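Local coordinates for peptidase M16 inactive domain family protein (Pseudomonas fluorescens, PDB 3GWB) that is a member of the M16 metallopeptidase family that lacks the zinc-binding motif and so probably supports a catalytic partner rather than cleaving peptides itself, at residues 29-34 against 202-207; 97-102 against 110-115; 252-257 against 411-416; 283-288 against 299-304. One frame throughout, in Å; residues are numbered along the deposited sequence.

In the fold
The four contacts fall into two pairs, one in each alpha/beta half of this M16-type chain. Contacts 1 and 2 share the six-stranded sheet built around strands 24-29, 197-203, 35-42 and 95-102; their centres are about 15 Å apart, and they meet where Pro34 O packs on Leu102 CD2 at 3.8 Å. Contacts 3 and 4 share the five-stranded sheet of the second half, with centres about 14 Å apart and nearest atoms about 6 Å apart. Between the pairs, centres lie about 38 to 45 Å apart; the nearest approach of atoms, about 17 Å, is between contacts 2 and 4. Contacts 1 and 2 both reach the second subunit, through Pro34 and Leu102.

Contact 1. Residues 29-34 against 202-207; sequences EARELP and VGDLSR
Arg31 lays one face of its guanidinium over the backbone of Leu205, whose C lies 3.5 Å above the guanidinium plane and toward its rim. In that plane the group is held by two carboxylates: NE donates to Glu29 OE2 at 2.8 Å and NH1 to Asp204 OD1 at 3.1 Å, both forming salt bridges. The guanidinium and the Asp204 carboxylate are turned 66° apart, and OD1 is met from above its carboxylate plane; OD2 of Asp204 is bonded to Ser103. Glu29, with CG anti to its backbone N (chi1 -169°), brings CG within 3.0 Å of Leu205 O, which is buried and has no partner in the model. Beside this network the parallel strands end: Ala30 N donates to Gly203 O at 2.9 Å, and Leu205 N reaches the same oxygen from the opposite face, closing an inverse gamma turn at Asp204. Gly203 has no CB to jam against the preceding carbonyl. Nearby, Glu32 O accepts from Lys107 of the second subunit. Arginine suits its place: the two in-plane bonds, to NE and NH1, are likely to fix the rotation of the guanidinium, and its charge probably offsets that of the two acids.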
loop_
_atom_site.group_PDB
_atom_site.type_symbol
_atom_site.label_atom_id
_atom_site.label_comp_id
_atom_site.label_asym_id
_atom_site.label_seq_id
_atom_site.Cartn_x
_atom_site.Cartn_y
_atom_site.Cartn_z
ATOM N N GLU A 29 7.134 28.974 1.840
ATOM C CA GLU A 29 6.720 29.164 3.222
ATOM C C GLU A 29 5.205 28.955 3.274
ATOM O O GLU A 29 4.474 29.477 2.435
ATOM C CB GLU A 29 7.075 30.573 3.706
ATOM C CG GLU A 29 6.914 30.761 5.213
ATOM C CD GLU A 29 7.262 32.164 5.688
ATOM O OE1 GLU A 29 8.320 32.684 5.279
ATOM O OE2 GLU A 29 6.490 32.744 6.484
ATOM N N ALA A 30 4.750 28.167 4.243
ATOM C CA ALA A 30 3.328 27.871 4.433
ATOM C C ALA A 30 3.150 27.746 5.937
ATOM O O ALA A 30 3.550 26.752 6.529
ATOM C CB ALA A 30 2.975 26.570 3.753
ATOM N N ARG A 31 2.543 28.755 6.545
ATOM C CA ARG A 31 2.384 28.790 7.987
ATOM C C ARG A 31 1.080 28.260 8.569
ATOM O O ARG A 31 0.898 28.308 9.783
ATOM C CB ARG A 31 2.578 30.225 8.465
ATOM C CG ARG A 31 3.895 30.854 8.053
ATOM C CD ARG A 31 5.038 30.288 8.869
ATOM N NE ARG A 31 6.232 31.115 8.758
ATOM C CZ ARG A 31 7.240 31.078 9.619
ATOM N NH1 ARG A 31 7.192 30.254 10.658
ATOM N NH2 ARG A 31 8.289 31.867 9.443
ATOM N N GLU A 32 0.176 27.764 7.732
ATOM C CA GLU A 32 -1.109 27.268 8.236
ATOM C C GLU A 32 -1.006 26.162 9.287
ATOM O O GLU A 32 -1.698 26.198 10.305
ATOM C CB GLU A 32 -1.990 26.791 7.078
ATOM C CG GLU A 32 -1.307 25.843 6.088
ATOM C CD GLU A 32 -0.507 26.567 5.003
ATOM O OE1 GLU A 32 -0.016 25.881 4.076
ATOM O OE2 GLU A 32 -0.370 27.808 5.066
ATOM N N LEU A 33 -0.141 25.184 9.040
ATOM C CA LEU A 33 0.049 24.056 9.957
ATOM C C LEU A 33 1.449 24.053 10.557
ATOM O O LEU A 33 2.419 24.415 9.887
ATOM C CB LEU A 33 -0.175 22.738 9.211
ATOM C CG LEU A 33 -1.563 22.586 8.591
ATOM C CD1 LEU A 33 -1.555 21.462 7.558
ATOM C CD2 LEU A 33 -2.579 22.326 9.694
ATOM N N PRO A 34 1.574 23.622 11.825
ATOM C CA PRO A 34 2.852 23.561 12.542
ATOM C C PRO A 34 3.701 22.359 12.130
ATOM O O PRO A 34 4.106 21.542 12.960
ATOM C CB PRO A 34 2.410 23.492 13.999
ATOM C CG PRO A 34 1.195 22.606 13.907
ATOM C CD PRO A 34 0.464 23.187 12.700
ATOM N N VAL A 202 8.809 22.631 2.217
ATOM C CA VAL A 202 7.540 23.335 2.286
ATOM C C VAL A 202 6.939 23.247 3.684
ATOM O O VAL A 202 6.794 22.150 4.241
ATOM C CB VAL A 202 6.503 22.756 1.300
ATOM C CG1 VAL A 202 5.224 23.549 1.399
ATOM C CG2 VAL A 202 7.036 22.783 -0.128
ATOM N N GLY A 203 6.580 24.391 4.257
ATOM C CA GLY A 203 5.974 24.350 5.574
ATOM C C GLY A 203 6.136 25.544 6.483
ATOM O O GLY A 203 6.465 26.649 6.056
ATOM N N ASP A 204 5.901 25.292 7.764
ATOM C CA ASP A 204 5.969 26.307 8.801
ATOM C C ASP A 204 7.409 26.656 9.161
ATOM O O ASP A 204 7.883 26.360 10.258
ATOM C CB ASP A 204 5.203 25.804 10.032
ATOM C CG ASP A 204 5.150 26.821 11.145
ATOM O OD1 ASP A 204 5.100 28.032 10.836
ATOM O OD2 ASP A 204 5.140 26.406 12.326
ATOM N N LEU A 205 8.100 27.302 8.229
ATOM C CA LEU A 205 9.494 27.682 8.435
ATOM C C LEU A 205 9.737 29.052 7.826
ATOM O O LEU A 205 9.066 29.437 6.871
ATOM C CB LEU A 205 10.422 26.685 7.736
ATOM C CG LEU A 205 10.398 25.190 8.073
ATOM C CD1 LEU A 205 11.124 24.403 6.969
ATOM C CD2 LEU A 205 11.051 24.968 9.427
ATOM N N SER A 206 10.695 29.784 8.381
ATOM C CA SER A 206 11.051 31.085 7.832
ATOM C C SER A 206 12.114 30.775 6.775
ATOM O O SER A 206 12.637 29.661 6.730
ATOM C CB SER A 206 11.653 31.983 8.920
ATOM O OG SER A 206 12.888 31.460 9.394
ATOM N N ARG A 207 12.422 31.741 5.914
ATOM C CA ARG A 207 13.452 31.532 4.895
ATOM C C ARG A 207 14.781 31.184 5.585
ATOM O O ARG A 207 15.536 30.334 5.110
ATOM C CB ARG A 207 13.602 32.802 4.043
ATOM C CG ARG A 207 14.897 32.924 3.240
ATOM C CD ARG A 207 15.016 31.895 2.124
ATOM N NE ARG A 207 16.277 32.038 1.387
ATOM C CZ ARG A 207 16.402 32.610 0.191
ATOM N NH1 ARG A 207 15.346 33.104 -0.440
ATOM N NH2 ARG A 207 17.593 32.685 -0.388
HETATM O O HOH W 1 10.868 34.310 5.860
#

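Contact 2. Residues 97-102 against 110-115; sequences ASLRSL and PALKLF
Leu99 rides over the Phe115 ring, its CB 4.0 Å from the centroid and 21° off the ring normal, a CH-pi contact over one face. The two side chains slide past each other in opposite directions, the strand and the helix running nearly antiparallel at 164° with axes 9.7 Å apart. CG of Leu99 is anti to the backbone N (chi1 177°), and its branch CD2 drops into the hollow between Leu112 CD2, 3.7 Å away, and Phe115 CB. Two residues earlier in the strand, Ala97 meets the rim of the ring, CB to CZ 4.1 Å; so small a residue suits a place where a ring tip comes close to the backbone. Two residues later than Leu99, Ser101 OG rests on Ala111 CB at 4.1 Å, two slight side chains facing each other, while OG is satisfied by a bond to Leu102 O. An alanine in place of Phe115 would probably open a gap beneath Leu99 CB and beside Ala97, leaving both without their aromatic cover. Around this strand-on-helix packing, Leu38 and Leu40 of strand 35-42 touch the Phe115 side chain, Phe79 of helix 72-80 touches Leu99 and Phe115, and helix 207-220 meets Leu112 through Ile213 and Gln216.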
loop_
_atom_site.group_PDB
_atom_site.type_symbol
_atom_site.label_atom_id
_atom_site.label_comp_id
_atom_site.label_asym_id
_atom_site.label_seq_id
_atom_site.Cartn_x
_atom_site.Cartn_y
_atom_site.Cartn_z
ATOM N N ALA A 97 14.186 10.580 -0.832
ATOM C CA ALA A 97 14.247 10.387 0.603
ATOM C C ALA A 97 13.462 11.596 1.098
ATOM O O ALA A 97 13.742 12.737 0.700
ATOM C CB ALA A 97 15.668 10.423 1.097
ATOM N N SER A 98 12.471 11.351 1.945
ATOM C CA SER A 98 11.631 12.430 2.445
ATOM C C SER A 98 11.376 12.361 3.942
ATOM O O SER A 98 11.476 11.300 4.562
ATOM C CB SER A 98 10.283 12.435 1.710
ATOM O OG SER A 98 9.556 11.234 1.929
ATOM N N LEU A 99 11.034 13.511 4.508
ATOM C CA LEU A 99 10.748 13.624 5.930
ATOM C C LEU A 99 9.618 14.614 6.175
ATOM O O LEU A 99 9.656 15.742 5.686
ATOM C CB LEU A 99 11.983 14.116 6.682
ATOM C CG LEU A 99 11.803 14.359 8.183
ATOM C CD1 LEU A 99 11.889 13.031 8.914
ATOM C CD2 LEU A 99 12.884 15.294 8.694
ATOM N N ARG A 100 8.600 14.183 6.907
ATOM C CA ARG A 100 7.518 15.082 7.272
ATOM C C ARG A 100 7.747 15.195 8.771
ATOM O O ARG A 100 7.925 14.184 9.447
ATOM C CB ARG A 100 6.146 14.479 6.969
ATOM C CG ARG A 100 5.000 15.344 7.481
ATOM C CD ARG A 100 3.678 15.139 6.722
ATOM N NE ARG A 100 3.178 13.763 6.762
ATOM C CZ ARG A 100 3.574 12.793 5.939
ATOM N NH1 ARG A 100 4.482 13.039 5.001
ATOM N NH2 ARG A 100 3.059 11.573 6.052
ATOM N N SER A 101 7.763 16.415 9.292
ATOM C CA SER A 101 8.038 16.610 10.708
ATOM C C SER A 101 7.321 17.810 11.310
ATOM O O SER A 101 6.977 18.761 10.604
ATOM C CB SER A 101 9.556 16.770 10.893
ATOM O OG SER A 101 9.910 17.253 12.178
ATOM N N LEU A 102 7.077 17.749 12.616
ATOM C CA LEU A 102 6.463 18.864 13.310
ATOM C C LEU A 102 7.517 19.961 13.177
ATOM O O LEU A 102 8.714 19.664 13.124
ATOM C CB LEU A 102 6.238 18.518 14.782
ATOM C CG LEU A 102 5.102 17.526 15.054
ATOM C CD1 LEU A 102 5.106 17.113 16.515
ATOM C CD2 LEU A 102 3.771 18.173 14.690
ATOM N N PRO A 110 16.084 17.201 16.378
ATOM C CA PRO A 110 16.502 15.802 16.552
ATOM C C PRO A 110 16.121 14.963 15.326
ATOM O O PRO A 110 16.884 14.106 14.886
ATOM C CB PRO A 110 15.726 15.362 17.792
ATOM C CG PRO A 110 15.599 16.627 18.572
ATOM C CD PRO A 110 15.239 17.631 17.506
ATOM N N ALA A 111 14.935 15.220 14.780
ATOM C CA ALA A 111 14.453 14.489 13.612
ATOM C C ALA A 111 15.324 14.735 12.379
ATOM O O ALA A 111 15.578 13.817 11.604
ATOM C CB ALA A 111 13.006 14.871 13.312
ATOM N N LEU A 112 15.779 15.972 12.205
ATOM C CA LEU A 112 16.618 16.307 11.057
ATOM C C LEU A 112 18.019 15.728 11.185
ATOM O O LEU A 112 18.636 15.360 10.183
ATOM C CB LEU A 112 16.681 17.823 10.872
ATOM C CG LEU A 112 15.377 18.420 10.343
ATOM C CD1 LEU A 112 15.374 19.920 10.591
ATOM C CD2 LEU A 112 15.221 18.095 8.861
ATOM N N LYS A 113 18.526 15.653 12.410
ATOM C CA LYS A 113 19.847 15.077 12.636
ATOM C C LYS A 113 19.813 13.600 12.279
ATOM O O LYS A 113 20.755 13.076 11.681
ATOM C CB LYS A 113 20.273 15.231 14.095
ATOM C CG LYS A 113 20.629 16.648 14.483
ATOM C CD LYS A 113 21.179 16.711 15.905
ATOM C CE LYS A 113 22.474 15.921 16.038
ATOM N NZ LYS A 113 23.060 16.037 17.411
ATOM N N LEU A 114 18.724 12.928 12.643
ATOM C CA LEU A 114 18.580 11.511 12.337
ATOM C C LEU A 114 18.412 11.325 10.829
ATOM O O LEU A 114 19.004 10.423 10.233
ATOM C CB LEU A 114 17.369 10.925 13.077
ATOM C CG LEU A 114 16.986 9.471 12.768
ATOM C CD1 LEU A 114 18.186 8.547 12.989
ATOM C CD2 LEU A 114 15.814 9.064 13.657
ATOM N N PHE A 115 17.604 12.185 10.218
ATOM C CA PHE A 115 17.359 12.129 8.780
ATOM C C PHE A 115 18.657 12.324 7.987
ATOM O O PHE A 115 18.928 11.593 7.038
ATOM C CB PHE A 115 16.354 13.207 8.376
ATOM C CG PHE A 115 16.009 13.203 6.909
ATOM C CD1 PHE A 115 15.207 12.205 6.372
ATOM C CD2 PHE A 115 16.509 14.188 6.062
ATOM C CE1 PHE A 115 14.887 12.192 5.013
ATOM C CE2 PHE A 115 16.198 14.186 4.697
ATOM C CZ PHE A 115 15.395 13.183 4.172
#

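Contact 3. Residues 252-257 against 411-416; sequences LMLAQL and DKMVIV
Ala255 O accepts the N-H of Val414, 2.6 Å away in a short bond nearly along the C=O axis, and a weaker CA-H...O contact comes to it from Met413 CA, 3.4 Å off in the same facing segment. This is an antiparallel ladder within the mixed sheet of the chain's second alpha/beta half, where strand 414-419 is inserted between strands 249-257 and 239-244. Met253 with Val416 and Ala255 with Val414 are hydrogen-bonded pairs; Leu254 with Ile415, between them, is a non-hydrogen-bonded pair. In the first, Val416 N reaches Met253 O at 2.9 Å, a straighter bond than its return from Met253 N. On one face Leu254 and Ile415 lie side by side, pointing the same way, CG to CG1 4.0 Å; branched aliphatic chains suit this layer, which helix 323-340 covers through Leu327 and Gln331. The other face carries Met253, Ala255, Val414 and Val416; Leu155 of helix 147-160 lies against Met253, Val414 and Val416. Near the strand's end Gln256 crosses Met413 at about a right angle, NE2 standing 3.3 Å from Met413 CG and donating to Asn409 O. An alanine in place of Gln256 would probably leave Asn409 O without that donor and open a gap beside Met413 CG. Met253 and Met413 are selenomethionines. In the latter, chi2 of -72° folds the selenium back to the Ala255 backbone, and the terminal CE comes to rest 3.7 Å from Leu254 CB.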
loop_
_atom_site.group_PDB
_atom_site.type_symbol
_atom_site.label_atom_id
_atom_site.label_comp_id
_atom_site.label_asym_id
_atom_site.label_seq_id
_atom_site.Cartn_x
_atom_site.Cartn_y
_atom_site.Cartn_z
ATOM N N LEU A 252 -3.670 -6.140 -22.228
ATOM C CA LEU A 252 -3.309 -5.419 -23.443
ATOM C C LEU A 252 -2.551 -4.139 -23.107
ATOM O O LEU A 252 -2.998 -3.340 -22.285
ATOM C CB LEU A 252 -4.569 -5.045 -24.228
ATOM C CG LEU A 252 -5.488 -6.147 -24.755
ATOM C CD1 LEU A 252 -6.781 -5.512 -25.254
ATOM C CD2 LEU A 252 -4.788 -6.917 -25.870
HETATM N N MSE A 253 -1.412 -3.939 -23.756
HETATM C CA MSE A 253 -0.618 -2.742 -23.528
HETATM C C MSE A 253 -0.118 -2.192 -24.854
HETATM O O MSE A 253 0.436 -2.927 -25.673
HETATM C CB MSE A 253 0.575 -3.057 -22.625
HETATM C CG MSE A 253 0.200 -3.640 -21.281
HETATM SE SE MSE A 253 1.637 -3.684 -20.208
HETATM C CE MSE A 253 1.807 -1.970 -19.826
ATOM N N LEU A 254 -0.334 -0.901 -25.068
ATOM C CA LEU A 254 0.107 -0.236 -26.286
ATOM C C LEU A 254 0.968 0.925 -25.838
ATOM O O LEU A 254 0.689 1.546 -24.815
ATOM C CB LEU A 254 -1.079 0.292 -27.095
ATOM C CG LEU A 254 -2.146 -0.706 -27.547
ATOM C CD1 LEU A 254 -3.043 -1.062 -26.370
ATOM C CD2 LEU A 254 -2.979 -0.088 -28.664
ATOM N N ALA A 255 2.013 1.229 -26.599
ATOM C CA ALA A 255 2.893 2.314 -26.217
ATOM C C ALA A 255 3.840 2.747 -27.319
ATOM O O ALA A 255 4.007 2.064 -28.328
ATOM C CB ALA A 255 3.704 1.906 -24.981
ATOM N N GLN A 256 4.450 3.904 -27.091
ATOM C CA GLN A 256 5.429 4.494 -27.985
ATOM C C GLN A 256 6.094 5.567 -27.154
ATOM O O GLN A 256 5.635 5.863 -26.048
ATOM C CB GLN A 256 4.769 5.098 -29.225
ATOM C CG GLN A 256 3.641 6.077 -28.966
ATOM C CD GLN A 256 3.050 6.604 -30.268
ATOM O OE1 GLN A 256 3.592 7.530 -30.884
ATOM N NE2 GLN A 256 1.954 5.997 -30.705
ATOM N N LEU A 257 7.177 6.139 -27.663
ATOM C CA LEU A 257 7.880 7.168 -26.920
ATOM C C LEU A 257 7.023 8.411 -26.761
ATOM O O LEU A 257 6.436 8.900 -27.724
ATOM C CB LEU A 257 9.190 7.532 -27.620
ATOM C CG LEU A 257 10.253 6.433 -27.659
ATOM C CD1 LEU A 257 11.515 6.965 -28.338
ATOM C CD2 LEU A 257 10.568 5.982 -26.239
ATOM N N ASP A 411 1.145 4.976 -36.331
ATOM C CA ASP A 411 2.064 4.042 -36.988
ATOM C C ASP A 411 3.289 3.675 -36.148
ATOM O O ASP A 411 4.104 2.848 -36.564
ATOM C CB ASP A 411 2.567 4.626 -38.318
ATOM C CG ASP A 411 1.453 4.862 -39.326
ATOM O OD1 ASP A 411 0.549 4.009 -39.432
ATOM O OD2 ASP A 411 1.492 5.894 -40.031
ATOM N N LYS A 412 3.426 4.282 -34.976
ATOM C CA LYS A 412 4.591 4.024 -34.135
ATOM C C LYS A 412 4.331 3.172 -32.899
ATOM O O LYS A 412 5.260 2.875 -32.145
ATOM C CB LYS A 412 5.219 5.349 -33.692
ATOM C CG LYS A 412 5.758 6.216 -34.818
ATOM C CD LYS A 412 6.470 7.424 -34.241
ATOM C CE LYS A 412 7.186 8.254 -35.306
ATOM N NZ LYS A 412 6.240 8.881 -36.265
HETATM N N MSE A 413 3.081 2.774 -32.695
HETATM C CA MSE A 413 2.728 1.978 -31.523
HETATM C C MSE A 413 3.366 0.601 -31.453
HETATM O O MSE A 413 3.445 -0.129 -32.447
HETATM C CB MSE A 413 1.205 1.834 -31.408
HETATM C CG MSE A 413 0.515 3.025 -30.751
HETATM SE SE MSE A 413 0.802 3.153 -28.962
HETATM C CE MSE A 413 -0.793 3.770 -28.419
ATOM N N VAL A 414 3.841 0.279 -30.256
ATOM C CA VAL A 414 4.448 -1.008 -29.957
ATOM C C VAL A 414 3.401 -1.673 -29.081
ATOM O O VAL A 414 2.992 -1.117 -28.057
ATOM C CB VAL A 414 5.750 -0.846 -29.157
ATOM C CG1 VAL A 414 6.318 -2.214 -28.800
ATOM C CG2 VAL A 414 6.752 -0.046 -29.966
ATOM N N ILE A 415 2.953 -2.852 -29.484
ATOM C CA ILE A 415 1.923 -3.539 -28.732
ATOM C C ILE A 415 2.379 -4.864 -28.139
ATOM O O ILE A 415 3.060 -5.655 -28.788
ATOM C CB ILE A 415 0.707 -3.769 -29.623
ATOM C CG1 ILE A 415 0.283 -2.435 -30.240
ATOM C CG2 ILE A 415 -0.429 -4.380 -28.818
ATOM C CD1 ILE A 415 -0.720 -2.574 -31.353
ATOM N N VAL A 416 1.996 -5.093 -26.891
ATOM C CA VAL A 416 2.350 -6.319 -26.203
ATOM C C VAL A 416 1.164 -6.809 -25.394
ATOM O O VAL A 416 0.633 -6.086 -24.547
ATOM C CB VAL A 416 3.547 -6.106 -25.252
ATOM C CG1 VAL A 416 3.869 -7.404 -24.526
ATOM C CG2 VAL A 416 4.753 -5.617 -26.036
#

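Contact 4. Residues 283-288 against 299-304; sequences TRLMSE and VYSGFT
Helix 284-288 and strand 299-303 run almost antiparallel, 164° between their directions, with axes 7.7 Å apart; their backbones come nearest at Met286 and Val299, whose CA atoms are 5.9 Å apart. The arrangement is a helix packed on the edge strand of the second half's mixed sheet, in a helix-loop-strand connection of an alpha/beta fold. Thr283 is the N-cap: its OG1 accepts from Met286 N at 3.1 Å, so a hydroxyl serves a helix N-H that has no carbonyl a turn earlier. Leu285 faces the strand and carries the apolar part, crossing Val299 at about a right angle. Its CB lies 4.1 Å from Val299 CG1, and its CD1 touches both that methyl and Ser301 CB; a branched leucine spans from one strand residue to the next but one, and the short serine lets the leucine methyl come to its CB. Leu276 of helix 266-277 and Ile314 of strand 311-319 also touch Leu285. Met286, a selenomethionine here, does not aim its CB at the strand, but the chain then bends. Its CG is anti to the carbonyl carbon, and chi2 of -70° brings the selenium to 3.6 Å from Val299 N, a buried amide with no partner in the model. The selenium also makes an oblique Met-aromatic contact with the Tyr300 ring, 5.4 Å from its centroid; a flexible, unbranched methionine chain suits this place, the selenium standing where sulfur would. A water bridges the two segments: it accepts from Thr283 OG1 at 2.8 Å and donates to Val299 O at the same length.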
loop_
_atom_site.group_PDB
_atom_site.type_symbol
_atom_site.label_atom_id
_atom_site.label_comp_id
_atom_site.label_asym_id
_atom_site.label_seq_id
_atom_site.Cartn_x
_atom_site.Cartn_y
_atom_site.Cartn_z
ATOM N N THR A 283 -13.936 9.602 -20.007
ATOM C CA THR A 283 -12.875 9.591 -21.015
ATOM C C THR A 283 -13.316 8.858 -22.284
ATOM O O THR A 283 -14.235 8.042 -22.253
ATOM C CB THR A 283 -11.603 8.912 -20.479
ATOM O OG1 THR A 283 -11.854 7.517 -20.287
ATOM C CG2 THR A 283 -11.184 9.537 -19.153
ATOM N N ARG A 284 -12.648 9.149 -23.395
ATOM C CA ARG A 284 -12.970 8.529 -24.678
ATOM C C ARG A 284 -12.846 7.008 -24.587
ATOM O O ARG A 284 -13.754 6.272 -24.983
ATOM C CB ARG A 284 -12.024 9.072 -25.760
ATOM C CG ARG A 284 -12.463 8.831 -27.205
ATOM C CD ARG A 284 -13.748 9.593 -27.568
ATOM N NE ARG A 284 -13.584 11.042 -27.725
ATOM C CZ ARG A 284 -13.084 11.643 -28.803
ATOM N NH1 ARG A 284 -12.677 10.931 -29.848
ATOM N NH2 ARG A 284 -13.027 12.966 -28.854
ATOM N N LEU A 285 -11.725 6.540 -24.050
ATOM C CA LEU A 285 -11.481 5.110 -23.919
ATOM C C LEU A 285 -12.461 4.394 -22.980
ATOM O O LEU A 285 -12.969 3.331 -23.316
ATOM C CB LEU A 285 -10.038 4.863 -23.469
ATOM C CG LEU A 285 -8.947 5.106 -24.523
ATOM C CD1 LEU A 285 -7.591 5.068 -23.863
ATOM C CD2 LEU A 285 -9.029 4.044 -25.623
HETATM N N MSE A 286 -12.726 4.955 -21.809
HETATM C CA MSE A 286 -13.661 4.299 -20.888
HETATM C C MSE A 286 -15.079 4.307 -21.444
HETATM O O MSE A 286 -15.847 3.367 -21.238
HETATM C CB MSE A 286 -13.637 4.979 -19.519
HETATM C CG MSE A 286 -12.489 4.526 -18.640
HETATM SE SE MSE A 286 -12.717 2.832 -18.075
HETATM C CE MSE A 286 -13.456 3.160 -16.499
ATOM N N SER A 287 -15.421 5.372 -22.158
ATOM C CA SER A 287 -16.749 5.496 -22.747
ATOM C C SER A 287 -16.994 4.443 -23.829
ATOM O O SER A 287 -18.007 3.746 -23.810
ATOM C CB SER A 287 -16.923 6.893 -23.339
ATOM O OG SER A 287 -18.116 6.973 -24.095
ATOM N N GLU A 288 -16.053 4.317 -24.759
ATOM C CA GLU A 288 -16.173 3.362 -25.857
ATOM C C GLU A 288 -16.006 1.898 -25.467
ATOM O O GLU A 288 -16.804 1.051 -25.868
ATOM C CB GLU A 288 -15.153 3.690 -26.951
ATOM C CG GLU A 288 -15.292 5.081 -27.556
ATOM C CD GLU A 288 -16.643 5.305 -28.209
ATOM O OE1 GLU A 288 -17.088 4.429 -28.987
ATOM O OE2 GLU A 288 -17.256 6.363 -27.952
ATOM N N VAL A 299 -9.621 1.133 -18.506
ATOM C CA VAL A 299 -8.693 1.350 -19.607
ATOM C C VAL A 299 -8.147 2.741 -19.361
ATOM O O VAL A 299 -8.903 3.710 -19.282
ATOM C CB VAL A 299 -9.383 1.324 -20.985
ATOM C CG1 VAL A 299 -8.342 1.428 -22.093
ATOM C CG2 VAL A 299 -10.158 0.052 -21.141
ATOM N N TYR A 300 -6.831 2.825 -19.223
ATOM C CA TYR A 300 -6.170 4.090 -18.953
ATOM C C TYR A 300 -4.989 4.327 -19.877
ATOM O O TYR A 300 -4.349 3.385 -20.351
ATOM C CB TYR A 300 -5.697 4.107 -17.500
ATOM C CG TYR A 300 -6.804 3.769 -16.539
ATOM C CD1 TYR A 300 -7.807 4.690 -16.256
ATOM C CD2 TYR A 300 -6.892 2.497 -15.968
ATOM C CE1 TYR A 300 -8.873 4.360 -15.423
ATOM C CE2 TYR A 300 -7.954 2.154 -15.137
ATOM C CZ TYR A 300 -8.943 3.087 -14.873
ATOM O OH TYR A 300 -10.012 2.760 -14.076
ATOM N N SER A 301 -4.711 5.601 -20.126
ATOM C CA SER A 301 -3.597 5.992 -20.972
ATOM C C SER A 301 -2.850 7.089 -20.223
ATOM O O SER A 301 -3.412 7.731 -19.329
ATOM C CB SER A 301 -4.107 6.524 -22.315
ATOM O OG SER A 301 -4.748 7.777 -22.153
ATOM N N GLY A 302 -1.588 7.302 -20.571
ATOM C CA GLY A 302 -0.837 8.334 -19.893
ATOM C C GLY A 302 0.617 8.445 -20.282
ATOM O O GLY A 302 1.230 7.491 -20.765
ATOM N N PHE A 303 1.155 9.641 -20.070
ATOM C CA PHE A 303 2.549 9.961 -20.345
ATOM C C PHE A 303 3.303 9.859 -19.026
ATOM O O PHE A 303 2.773 10.224 -17.978
ATOM C CB PHE A 303 2.686 11.407 -20.824
ATOM C CG PHE A 303 2.227 11.649 -22.227
ATOM C CD1 PHE A 303 3.096 11.466 -23.296
ATOM C CD2 PHE A 303 0.932 12.097 -22.481
ATOM C CE1 PHE A 303 2.693 11.735 -24.603
ATOM C CE2 PHE A 303 0.515 12.369 -23.776
ATOM C CZ PHE A 303 1.400 12.185 -24.846
ATOM N N THR A 304 4.533 9.364 -19.078
ATOM C CA THR A 304 5.375 9.299 -17.891
ATOM C C THR A 304 6.652 10.024 -18.311
ATOM O O THR A 304 7.681 9.401 -18.580
ATOM C CB THR A 304 5.713 7.850 -17.467
ATOM O OG1 THR A 304 4.503 7.110 -17.267
ATOM C CG2 THR A 304 6.497 7.856 -16.155
HETATM O O HOH W 2 -9.649 6.363 -19.082
#